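Local coordinates for prefoldin beta subunit 1 (Thermococcus sp., PDB 2ZQM), which acts as an ATP-independent molecular chaperone that stabilises a range of proteins and seems to serve de novo protein folding in archaea, at residues 18-22 / 96-100; 25-29 / 89-93; 35-40 / 78-83. All blocks are in the same frame, centred on the assembly; numbering follows the deposited sequence.

Contact 1: residues 18-22 / 96-100; sequences YQQQL and LNEKL
Y18 reaches across to three residues of the opposing helix. CD1 of its ring meets L96 CD2 at 3.7 Å, and its own CB packs at 3.4 Å from L100 CD2. K99 crosses the phenol at about a right angle: its CB lies over one ring face, toward the rim, 4.3 Å from the ring centroid, a CH-pi contact, while CD reaches the OH end at 3.8 Å. A serine in place of Y18 would probably leave K99 without the face it lies on and open a gap beside L96 and L100. Q19 adds only CG, against L100 CD2. At Q21 the backbone carbon helps to receive L96 CD1, a knobs-into-holes fit whose hole is completed by Y18, L22 and V25. L22 carries CG anti to its backbone N (chi1 174°), which sends its methyls across the interface; CD2 ends 3.6 Å from L100 CD1 and 3.4 Å from N97 OD1. The segments run antiparallel at 161°, their axes 10.0 Å apart, as in the coiled coil of a prefoldin subunit. With neither a hydrogen bond nor a salt bridge between the segments, cohesion here rests on apolar and CH-pi packing.

Contact 2: residues 25-29 / 89-93; sequences VVQQK and LERQE
V25 stands opposite E93, their CA atoms 6.4 Å apart, and one helical turn on K29 stands opposite L89 with 5.8 Å between the CA atoms. The two helical segments run antiparallel at 157°, and their axes approach to 9.5 Å. V25 CG1 reaches the partner's backbone, 3.7 Å from L89 O, and also packs on E93 CB. L89 returns the contact: CD1 settles by K29 CA and Q28 O, while CD2 meets CB and OE1 of Q28. L89 is a knob in the hole formed by V25, Q28, K29 and V32, the knobs-into-holes packing that defines the antiparallel coiled coil of the prefoldin subunit. Beside this apolar seam lies a salt bridge. The K29 chain bends at chi3 (66°), which brings its ammonium group up to the carboxylate of E93. NZ donates to OE1 of E93 at 2.8 Å, approaching on the syn side and 19° out of the carboxylate plane, and makes a second, weak bond to OE2 of E93 at 3.2 Å. Both carboxylate oxygens thus share one ammonium group, which should restrain rotation of the carboxylate. OE2 of E93 also lies 3.6 Å from V26 CG2, so a methyl group backs the charged pair. E90 crosses the lysine at about a right angle, its CG 3.8 Å from K29 CD. A water links K29 NZ to E90 OE2 by two weak hydrogen bonds.

Contact 3: residues 35-40 / 78-83; sequences ELTEAK and KIETLE
The flat groups that meet this interface are the carboxylates of E83 and E35, on opposite flanks of the apolar seam. K40 NZ approaches E83 OE2 at 3.2 Å, a weak hydrogen bond that forms part of a salt bridge. The K40 chain is extended and crosses E83 at about a right angle. At E35 the neighbour is apolar: L82 CD2 lies 3.8 Å from OE1 of E35, well off the carboxylate plane and out beyond that oxygen.

Between these flanks, L36 directs CG anti to its backbone N (chi1 177°), and its CD1 meets I79 CG2 at 3.8 Å while both methyls rest on the CG of E83. From the other helix L82 sets CD1 3.8 Å from L36 CA. L82 is a knob in the hole formed by V32, E35, L36 and A39, again knobs-into-holes. A39 is met by the second helix at its CB, which touches I79 CG1 at 3.8 Å and also meets K78 CD. K78 then runs on, fully extended, to a water 2.7 Å from its NZ; the same water donates to E35 O, at a length short enough to be doubtful.

The axes pass 9.5 Å apart at 158°, within the long antiparallel pair of helices 6-47 and 68-111. I79 also touches L43, one turn further along helix 6-47, toward the end where the chain leaves for strands 55-59 and 62-66, the antiparallel hairpin that joins the two helices.

In the fold
The three contacts follow one another along a single antiparallel coiled coil of helices 6-47 and 68-111. Centres of contacts 1 and 2 lie about 10 Å apart and their side chains interlock: L96 CD1 is 3.9 Å from V25 CG2, and L22 CD1 is 4.0 Å from E93 CG. Contact 3 is about 15 Å from contact 2, centre to centre, and about 26 Å from contact 1; it lies nearest the β-hairpin, and contact 1 nearest the chain termini. Salt bridges occur in contacts 2 and 3, none in contact 1. Glycerol, probably from crystallisation, hydrogen-bonds Q21 in contact 1. In prefoldins generally, the coiled-coil tips grip unfolded clients.

Contact 1: residues 18-22 / 96-100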
loop_
_atom_site.group_PDB
_atom_site.type_symbol
_atom_site.label_atom_id
_atom_site.label_comp_id
_atom_site.label_asym_id
_atom_site.label_seq_id
_atom_site.Cartn_x
_atom_site.Cartn_y
_atom_site.Cartn_z
ATOM N N TYR A 18 -6.193 -7.825 24.913
ATOM C CA TYR A 18 -4.774 -8.166 24.938
ATOM C C TYR A 18 -4.384 -8.923 23.670
ATOM O O TYR A 18 -3.292 -8.739 23.134
ATOM C CB TYR A 18 -4.446 -9.060 26.136
ATOM C CG TYR A 18 -4.326 -8.349 27.475
ATOM C CD1 TYR A 18 -3.723 -7.085 27.577
ATOM C CD2 TYR A 18 -4.709 -8.993 28.653
ATOM C CE1 TYR A 18 -3.499 -6.492 28.829
ATOM C CE2 TYR A 18 -4.487 -8.413 29.902
ATOM C CZ TYR A 18 -3.883 -7.171 29.986
ATOM O OH TYR A 18 -3.653 -6.630 31.235
ATOM N N GLN A 19 -5.268 -9.801 23.207
ATOM C CA GLN A 19 -4.977 -10.576 22.001
ATOM C C GLN A 19 -4.824 -9.660 20.806
ATOM O O GLN A 19 -3.934 -9.859 19.988
ATOM C CB GLN A 19 -6.082 -11.600 21.748
ATOM C CG GLN A 19 -6.004 -12.808 22.686
ATOM C CD GLN A 19 -7.282 -13.633 22.686
ATOM O OE1 GLN A 19 -7.307 -14.774 23.159
ATOM N NE2 GLN A 19 -8.355 -13.052 22.169
ATOM N N GLN A 20 -5.692 -8.656 20.704
ATOM C CA GLN A 20 -5.605 -7.715 19.599
ATOM C C GLN A 20 -4.317 -6.897 19.743
ATOM O O GLN A 20 -3.628 -6.632 18.758
ATOM C CB GLN A 20 -6.827 -6.797 19.585
ATOM C CG GLN A 20 -8.158 -7.551 19.448
ATOM C CD GLN A 20 -9.365 -6.655 19.658
ATOM O OE1 GLN A 20 -9.243 -5.542 20.163
ATOM N NE2 GLN A 20 -10.543 -7.147 19.286
ATOM N N GLN A 21 -3.992 -6.501 20.971
ATOM C CA GLN A 21 -2.778 -5.736 21.228
ATOM C C GLN A 21 -1.539 -6.569 20.857
ATOM O O GLN A 21 -0.591 -6.053 20.264
ATOM C CB GLN A 21 -2.740 -5.316 22.704
ATOM C CG GLN A 21 -3.708 -4.176 23.053
ATOM C CD GLN A 21 -3.962 -4.035 24.555
ATOM O OE1 GLN A 21 -3.150 -4.463 25.370
ATOM N NE2 GLN A 21 -5.092 -3.428 24.921
ATOM N N LEU A 22 -1.549 -7.860 21.183
ATOM C CA LEU A 22 -0.410 -8.730 20.857
ATOM C C LEU A 22 -0.274 -8.878 19.340
ATOM O O LEU A 22 0.829 -8.890 18.789
ATOM C CB LEU A 22 -0.583 -10.114 21.501
ATOM C CG LEU A 22 0.452 -11.193 21.149
ATOM C CD1 LEU A 22 1.821 -10.805 21.670
ATOM C CD2 LEU A 22 0.028 -12.525 21.753
ATOM N N LEU A 96 3.149 -9.272 27.058
ATOM C CA LEU A 96 1.770 -9.553 26.674
ATOM C C LEU A 96 1.442 -11.028 26.789
ATOM O O LEU A 96 0.345 -11.388 27.216
ATOM C CB LEU A 96 1.487 -9.061 25.257
ATOM C CG LEU A 96 0.917 -7.642 25.198
ATOM C CD1 LEU A 96 1.018 -7.093 23.777
ATOM C CD2 LEU A 96 -0.534 -7.672 25.704
ATOM N N ASN A 97 2.389 -11.883 26.420
ATOM C CA ASN A 97 2.157 -13.314 26.521
ATOM C C ASN A 97 1.952 -13.709 27.973
ATOM O O ASN A 97 1.134 -14.575 28.275
ATOM C CB ASN A 97 3.331 -14.101 25.938
ATOM C CG ASN A 97 3.352 -14.071 24.428
ATOM O OD1 ASN A 97 2.306 -14.124 23.790
ATOM N ND2 ASN A 97 4.542 -14.004 23.848
ATOM N N GLU A 98 2.695 -13.077 28.876
ATOM C CA GLU A 98 2.566 -13.394 30.290
ATOM C C GLU A 98 1.226 -12.912 30.829
ATOM O O GLU A 98 0.602 -13.586 31.647
ATOM C CB GLU A 98 3.711 -12.772 31.090
ATOM C CG GLU A 98 3.684 -13.082 32.593
ATOM C CD GLU A 98 3.651 -14.582 32.904
ATOM O OE1 GLU A 98 4.376 -15.355 32.238
ATOM O OE2 GLU A 98 2.907 -14.987 33.824
ATOM N N LYS A 99 0.777 -11.743 30.393
ATOM C CA LYS A 99 -0.518 -11.255 30.866
ATOM C C LYS A 99 -1.631 -12.164 30.360
ATOM O O LYS A 99 -2.588 -12.447 31.089
ATOM C CB LYS A 99 -0.774 -9.829 30.392
ATOM C CG LYS A 99 0.170 -8.804 30.995
ATOM C CD LYS A 99 -0.053 -7.458 30.347
ATOM C CE LYS A 99 0.740 -6.371 31.025
ATOM N NZ LYS A 99 0.433 -5.068 30.375
ATOM N N LEU A 100 -1.507 -12.619 29.112
ATOM C CA LEU A 100 -2.502 -13.513 28.521
ATOM C C LEU A 100 -2.519 -14.843 29.268
ATOM O O LEU A 100 -3.581 -15.429 29.492
ATOM C CB LEU A 100 -2.202 -13.744 27.035
ATOM C CG LEU A 100 -2.546 -12.560 26.114
ATOM C CD1 LEU A 100 -1.906 -12.751 24.736
ATOM C CD2 LEU A 100 -4.055 -12.438 26.006
#

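Contact 2: residues 25-29 / 89-93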
loop_
_atom_site.group_PDB
_atom_site.type_symbol
_atom_site.label_atom_id
_atom_site.label_comp_id
_atom_site.label_asym_id
_atom_site.label_seq_id
_atom_site.Cartn_x
_atom_site.Cartn_y
_atom_site.Cartn_z
ATOM N N VAL A 25 1.574 -5.839 18.171
ATOM C CA VAL A 25 2.984 -5.872 18.556
ATOM C C VAL A 25 3.749 -6.852 17.684
ATOM O O VAL A 25 4.877 -6.582 17.256
ATOM C CB VAL A 25 3.150 -6.264 20.052
ATOM C CG1 VAL A 25 4.611 -6.608 20.369
ATOM C CG2 VAL A 25 2.695 -5.093 20.937
ATOM N N VAL A 26 3.129 -7.993 17.407
ATOM C CA VAL A 26 3.767 -9.004 16.572
ATOM C C VAL A 26 3.941 -8.481 15.145
ATOM O O VAL A 26 4.973 -8.719 14.505
ATOM C CB VAL A 26 2.951 -10.316 16.591
ATOM C CG1 VAL A 26 3.439 -11.268 15.494
ATOM C CG2 VAL A 26 3.115 -10.982 17.950
ATOM N N GLN A 27 2.946 -7.758 14.644
ATOM C CA GLN A 27 3.066 -7.194 13.305
ATOM C C GLN A 27 4.186 -6.144 13.307
ATOM O O GLN A 27 4.927 -6.018 12.333
ATOM C CB GLN A 27 1.753 -6.544 12.866
ATOM C CG GLN A 27 0.563 -7.494 12.860
ATOM C CD GLN A 27 -0.745 -6.808 12.491
ATOM O OE1 GLN A 27 -0.990 -5.661 12.870
ATOM N NE2 GLN A 27 -1.601 -7.519 11.765
ATOM N N GLN A 28 4.313 -5.380 14.391
ATOM C CA GLN A 28 5.367 -4.371 14.445
ATOM C C GLN A 28 6.713 -5.058 14.495
ATOM O O GLN A 28 7.669 -4.628 13.843
ATOM C CB GLN A 28 5.220 -3.457 15.678
ATOM C CG GLN A 28 3.955 -2.616 15.681
ATOM C CD GLN A 28 3.756 -1.836 16.972
ATOM O OE1 GLN A 28 3.999 -2.345 18.064
ATOM N NE2 GLN A 28 3.287 -0.607 16.848
ATOM N N LYS A 29 6.790 -6.133 15.276
ATOM C CA LYS A 29 8.029 -6.881 15.407
ATOM C C LYS A 29 8.453 -7.475 14.057
ATOM O O LYS A 29 9.629 -7.413 13.670
ATOM C CB LYS A 29 7.861 -8.005 16.433
ATOM C CG LYS A 29 9.161 -8.755 16.727
ATOM C CD LYS A 29 8.955 -9.988 17.594
ATOM C CE LYS A 29 8.149 -11.052 16.872
ATOM N NZ LYS A 29 8.079 -12.293 17.686
ATOM N N LEU A 89 10.541 -4.468 21.214
ATOM C CA LEU A 89 9.267 -5.068 20.811
ATOM C C LEU A 89 9.124 -6.490 21.356
ATOM O O LEU A 89 8.027 -6.908 21.727
ATOM C CB LEU A 89 9.134 -5.070 19.273
ATOM C CG LEU A 89 8.855 -3.688 18.672
ATOM C CD1 LEU A 89 9.032 -3.707 17.146
ATOM C CD2 LEU A 89 7.434 -3.267 19.037
ATOM N N GLU A 90 10.224 -7.242 21.382
ATOM C CA GLU A 90 10.193 -8.601 21.913
ATOM C C GLU A 90 9.924 -8.546 23.413
ATOM O O GLU A 90 9.291 -9.447 23.956
ATOM C CB GLU A 90 11.511 -9.337 21.634
ATOM C CG GLU A 90 11.692 -9.704 20.164
ATOM C CD GLU A 90 13.032 -10.357 19.856
ATOM O OE1 GLU A 90 14.008 -10.125 20.605
ATOM O OE2 GLU A 90 13.114 -11.085 18.841
ATOM N N ARG A 91 10.400 -7.499 24.086
ATOM C CA ARG A 91 10.126 -7.372 25.517
ATOM C C ARG A 91 8.641 -7.085 25.712
ATOM O O ARG A 91 8.023 -7.624 26.626
ATOM C CB ARG A 91 10.972 -6.271 26.164
ATOM C CG ARG A 91 12.421 -6.704 26.402
ATOM C CD ARG A 91 13.161 -5.740 27.315
ATOM N NE ARG A 91 13.435 -4.467 26.663
ATOM C CZ ARG A 91 14.492 -4.220 25.898
ATOM N NH1 ARG A 91 15.402 -5.161 25.688
ATOM N NH2 ARG A 91 14.624 -3.033 25.328
ATOM N N GLN A 92 8.060 -6.245 24.854
ATOM C CA GLN A 92 6.625 -5.951 24.949
ATOM C C GLN A 92 5.826 -7.231 24.672
ATOM O O GLN A 92 4.840 -7.519 25.356
ATOM C CB GLN A 92 6.218 -4.894 23.931
ATOM C CG GLN A 92 6.749 -3.500 24.225
ATOM C CD GLN A 92 5.994 -2.440 23.459
ATOM O OE1 GLN A 92 6.345 -2.108 22.332
ATOM N NE2 GLN A 92 4.933 -1.915 24.067
ATOM N N GLU A 93 6.243 -7.985 23.657
ATOM C CA GLU A 93 5.575 -9.235 23.300
ATOM C C GLU A 93 5.574 -10.230 24.461
ATOM O O GLU A 93 4.543 -10.829 24.781
ATOM C CB GLU A 93 6.248 -9.870 22.078
ATOM C CG GLU A 93 5.756 -11.284 21.773
ATOM C CD GLU A 93 6.428 -11.904 20.555
ATOM O OE1 GLU A 93 7.638 -11.681 20.354
ATOM O OE2 GLU A 93 5.749 -12.630 19.804
HETATM O O HOH W 1 11.195 -13.663 17.874
#

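Contact 3: residues 35-40 / 78-83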
loop_
_atom_site.group_PDB
_atom_site.type_symbol
_atom_site.label_atom_id
_atom_site.label_comp_id
_atom_site.label_asym_id
_atom_site.label_seq_id
_atom_site.Cartn_x
_atom_site.Cartn_y
_atom_site.Cartn_z
ATOM N N GLU A 35 12.997 -5.743 7.872
ATOM C CA GLU A 35 13.950 -4.697 7.567
ATOM C C GLU A 35 15.338 -5.099 8.035
ATOM O O GLU A 35 16.337 -4.820 7.364
ATOM C CB GLU A 35 13.560 -3.401 8.270
ATOM C CG GLU A 35 12.399 -2.668 7.653
ATOM C CD GLU A 35 12.011 -1.442 8.464
ATOM O OE1 GLU A 35 12.901 -0.599 8.732
ATOM O OE2 GLU A 35 10.825 -1.325 8.831
ATOM N N LEU A 36 15.401 -5.755 9.186
ATOM C CA LEU A 36 16.690 -6.168 9.732
ATOM C C LEU A 36 17.321 -7.238 8.836
ATOM O O LEU A 36 18.527 -7.229 8.586
ATOM C CB LEU A 36 16.514 -6.700 11.152
ATOM C CG LEU A 36 17.759 -7.249 11.843
ATOM C CD1 LEU A 36 18.823 -6.155 11.921
ATOM C CD2 LEU A 36 17.380 -7.753 13.234
ATOM N N THR A 37 16.497 -8.151 8.340
ATOM C CA THR A 37 17.000 -9.212 7.476
ATOM C C THR A 37 17.530 -8.615 6.183
ATOM O O THR A 37 18.593 -9.004 5.706
ATOM C CB THR A 37 15.894 -10.235 7.164
ATOM O OG1 THR A 37 15.474 -10.854 8.386
ATOM C CG2 THR A 37 16.411 -11.310 6.207
ATOM N N GLU A 38 16.795 -7.670 5.614
ATOM C CA GLU A 38 17.226 -7.031 4.383
ATOM C C GLU A 38 18.533 -6.265 4.596
ATOM O O GLU A 38 19.448 -6.327 3.763
ATOM C CB GLU A 38 16.142 -6.080 3.884
ATOM C CG GLU A 38 14.779 -6.746 3.708
ATOM C CD GLU A 38 13.661 -5.747 3.425
ATOM O OE1 GLU A 38 13.691 -4.625 3.990
ATOM O OE2 GLU A 38 12.738 -6.093 2.651
ATOM N N ALA A 39 18.635 -5.547 5.710
ATOM C CA ALA A 39 19.854 -4.783 5.987
ATOM C C ALA A 39 21.066 -5.700 6.155
ATOM O O ALA A 39 22.162 -5.390 5.677
ATOM C CB ALA A 39 19.669 -3.922 7.234
ATOM N N LYS A 40 20.877 -6.823 6.836
ATOM C CA LYS A 40 21.977 -7.755 7.043
ATOM C C LYS A 40 22.420 -8.345 5.708
ATOM O O LYS A 40 23.614 -8.509 5.465
ATOM C CB LYS A 40 21.565 -8.864 8.012
ATOM C CG LYS A 40 21.509 -8.413 9.477
ATOM C CD LYS A 40 21.210 -9.582 10.396
ATOM C CE LYS A 40 21.256 -9.153 11.862
ATOM N NZ LYS A 40 20.988 -10.295 12.783
ATOM N N LYS A 78 22.484 0.979 10.834
ATOM C CA LYS A 78 21.085 0.670 10.596
ATOM C C LYS A 78 20.719 -0.626 11.307
ATOM O O LYS A 78 19.655 -0.742 11.925
ATOM C CB LYS A 78 20.811 0.514 9.090
ATOM C CG LYS A 78 19.348 0.193 8.805
ATOM C CD LYS A 78 19.023 0.176 7.314
ATOM C CE LYS A 78 17.530 -0.067 7.096
ATOM N NZ LYS A 78 17.164 -0.212 5.652
ATOM N N ILE A 79 21.595 -1.614 11.196
ATOM C CA ILE A 79 21.365 -2.901 11.837
ATOM C C ILE A 79 21.359 -2.747 13.359
ATOM O O ILE A 79 20.529 -3.334 14.055
ATOM C CB ILE A 79 22.460 -3.901 11.423
ATOM C CG1 ILE A 79 22.248 -4.291 9.957
ATOM C CG2 ILE A 79 22.448 -5.113 12.341
ATOM C CD1 ILE A 79 23.503 -4.839 9.288
ATOM N N GLU A 80 22.300 -1.965 13.872
ATOM C CA GLU A 80 22.383 -1.727 15.313
ATOM C C GLU A 80 21.041 -1.178 15.774
ATOM O O GLU A 80 20.443 -1.678 16.729
ATOM C CB GLU A 80 23.506 -0.724 15.609
ATOM C CG GLU A 80 23.429 -0.091 17.016
ATOM C CD GLU A 80 24.351 1.100 17.178
ATOM O OE1 GLU A 80 25.132 1.389 16.240
ATOM O OE2 GLU A 80 24.299 1.745 18.254
ATOM N N THR A 81 20.558 -0.158 15.069
ATOM C CA THR A 81 19.287 0.482 15.393
ATOM C C THR A 81 18.100 -0.470 15.377
ATOM O O THR A 81 17.289 -0.482 16.306
ATOM C CB THR A 81 18.991 1.646 14.422
ATOM O OG1 THR A 81 19.948 2.691 14.638
ATOM C CG2 THR A 81 17.581 2.200 14.647
ATOM N N LEU A 82 17.988 -1.255 14.311
ATOM C CA LEU A 82 16.895 -2.203 14.179
ATOM C C LEU A 82 16.927 -3.270 15.266
ATOM O O LEU A 82 15.880 -3.717 15.735
ATOM C CB LEU A 82 16.945 -2.845 12.788
ATOM C CG LEU A 82 16.526 -1.896 11.658
ATOM C CD1 LEU A 82 16.941 -2.458 10.294
ATOM C CD2 LEU A 82 15.028 -1.686 11.723
ATOM N N GLU A 83 18.119 -3.703 15.662
ATOM C CA GLU A 83 18.200 -4.706 16.714
ATOM C C GLU A 83 17.750 -4.138 18.060
ATOM O O GLU A 83 17.132 -4.842 18.856
ATOM C CB GLU A 83 19.617 -5.278 16.795
ATOM C CG GLU A 83 19.934 -6.098 15.527
ATOM C CD GLU A 83 21.262 -6.822 15.552
ATOM O OE1 GLU A 83 22.146 -6.462 16.362
ATOM O OE2 GLU A 83 21.421 -7.754 14.732
HETATM O O HOH W 2 16.427 -2.849 5.752
#